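Local atomic coordinates of alpha-L-arabinosidase (Xanthomonas axonopodis pv. citri, PDB entry 6D25), a protein that probably hydrolyses alpha-L-arabinofuranosyl side groups of arabinoxylans, as a trimeric GH51 arabinofuranosidase that copes with internal di-substitutions. Residues A102-H106 with A153-A159. Sequence-based numbering, arbitrary orientation.
Sequences ADEYH and AGNVGDA
With CG of Asn-155 anti to its own N (chi1 -178°) and CG of His-106 anti to its carbonyl carbon, amide and imidazole are brought together near the carboxylate of Asp-158. Asn-155 ND2 donates to Tyr-105 O at 2.8 Å; the bond is nearly straight (170°) and lies in the amide plane, although the donor stands above the carbonyl plane of Tyr-105. The second N-H runs almost as straight from Asn-155 ND2 to Asp-158 OD1 (2.9 Å), on the anti side of the carboxylate and tilted out of its plane. Asn-155 OD1 accepts from Asp-158 N at 3.1 Å, on a lone pair, which defines an Asx motif. Two nearly straight donations and this acceptance hold the amide's rotation and are consistent with the modelled N and O ends, since a flipped amide would set its oxygen against Tyr-105 O and Asp-158 OD1.

His-106 NE2 lies 3.0 Å from Asp-158 OD1, with ring and carboxylate planes 25° apart, while ND1 is hydrogen-bonded to Glu-163. One water joins Glu-104 O and His-106 NE2; another, between Ala-102 O and Ala-153 O, bridges the backbones. Beside it Ala-102 CB and Ala-153 CB meet at 3.7 Å.

The contact thus ties the loop after strand 93-96 to the end of the neighbouring parallel strand 149-154 and the turn beyond it, beside a second subunit whose Lys-227 forms a salt bridge with Glu-104, itself also hydrogen-bonded to Thr-123 of its own chain. The amide N-H would be expected to stabilise negative charge on Asp-158.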
# COMPACT_ATOMS: atom_id res chain seq x y z
N ALA A 102 -6.34 0.17 16.73
CA ALA A 102 -6.12 1.38 15.94
C ALA A 102 -5.75 1.04 14.49
O ALA A 102 -6.01 1.86 13.60
CB ALA A 102 -5.06 2.26 16.56
N ASP A 103 -5.12 -0.13 14.29
CA ASP A 103 -4.67 -0.52 12.96
C ASP A 103 -5.83 -1.02 12.09
O ASP A 103 -5.63 -1.31 10.90
CB ASP A 103 -3.55 -1.57 13.10
CG ASP A 103 -2.37 -1.15 14.03
OD1 ASP A 103 -1.88 0.03 13.82
OD2 ASP A 103 -1.97 -2.02 14.99
N GLU A 104 -7.03 -1.16 12.63
CA GLU A 104 -8.21 -1.51 11.87
C GLU A 104 -9.32 -0.45 12.03
O GLU A 104 -10.40 -0.64 11.52
CB GLU A 104 -8.81 -2.83 12.37
CG GLU A 104 -8.00 -4.05 12.06
CD GLU A 104 -8.68 -5.37 12.42
OE1 GLU A 104 -9.59 -5.40 13.31
OE2 GLU A 104 -8.31 -6.37 11.83
N TYR A 105 -9.07 0.64 12.71
CA TYR A 105 -10.11 1.65 12.97
C TYR A 105 -10.24 2.62 11.79
O TYR A 105 -9.24 3.03 11.23
CB TYR A 105 -9.73 2.44 14.22
CG TYR A 105 -10.72 3.48 14.67
CD1 TYR A 105 -12.00 3.12 15.09
CD2 TYR A 105 -10.36 4.82 14.78
CE1 TYR A 105 -12.90 4.07 15.55
CE2 TYR A 105 -11.24 5.76 15.27
CZ TYR A 105 -12.50 5.39 15.67
OH TYR A 105 -13.37 6.33 16.16
N HIS A 106 -11.48 2.97 11.47
CA HIS A 106 -11.80 3.95 10.44
C HIS A 106 -12.48 5.12 11.15
O HIS A 106 -13.65 4.97 11.59
CB HIS A 106 -12.63 3.30 9.33
CG HIS A 106 -11.85 2.18 8.72
ND1 HIS A 106 -10.80 2.43 7.87
CD2 HIS A 106 -11.85 0.85 8.93
CE1 HIS A 106 -10.17 1.31 7.59
NE2 HIS A 106 -10.80 0.31 8.20
N ALA A 153 -3.69 7.53 17.82
CA ALA A 153 -3.08 6.38 17.11
C ALA A 153 -3.77 6.22 15.76
O ALA A 153 -4.95 5.88 15.71
CB ALA A 153 -3.17 5.13 17.93
N GLY A 154 -3.03 6.50 14.69
CA GLY A 154 -3.58 6.45 13.32
C GLY A 154 -3.44 5.08 12.66
O GLY A 154 -2.56 4.25 13.01
N ASN A 155 -4.33 4.82 11.72
CA ASN A 155 -4.44 3.56 10.99
C ASN A 155 -3.52 3.61 9.75
O ASN A 155 -3.79 4.34 8.78
CB ASN A 155 -5.89 3.30 10.57
CG ASN A 155 -6.11 1.98 9.86
OD1 ASN A 155 -5.17 1.41 9.30
ND2 ASN A 155 -7.34 1.47 9.82
N VAL A 156 -2.47 2.79 9.80
CA VAL A 156 -1.59 2.57 8.70
C VAL A 156 -1.82 1.17 8.09
O VAL A 156 -1.78 1.04 6.86
CB VAL A 156 -0.15 2.78 9.18
CG1 VAL A 156 0.85 2.18 8.24
CG2 VAL A 156 0.12 4.25 9.38
N GLY A 157 -2.16 0.20 8.88
CA GLY A 157 -2.23 -1.19 8.41
C GLY A 157 -3.28 -1.44 7.34
O GLY A 157 -2.97 -2.04 6.31
N ASP A 158 -4.53 -1.07 7.62
CA ASP A 158 -5.60 -1.48 6.70
C ASP A 158 -6.26 -0.31 5.96
O ASP A 158 -7.03 -0.54 5.00
CB ASP A 158 -6.54 -2.48 7.38
CG ASP A 158 -7.85 -1.97 7.90
OD1 ASP A 158 -7.95 -0.76 8.14
OD2 ASP A 158 -8.74 -2.80 8.06
N ALA A 159 -5.75 0.89 6.14
CA ALA A 159 -6.28 2.09 5.44
C ALA A 159 -5.24 2.62 4.46
O ALA A 159 -4.02 2.44 4.66
CB ALA A 159 -6.59 3.14 6.47
O HOH W 1 -6.83 4.57 14.12
O HOH W 2 -10.79 -2.46 9.35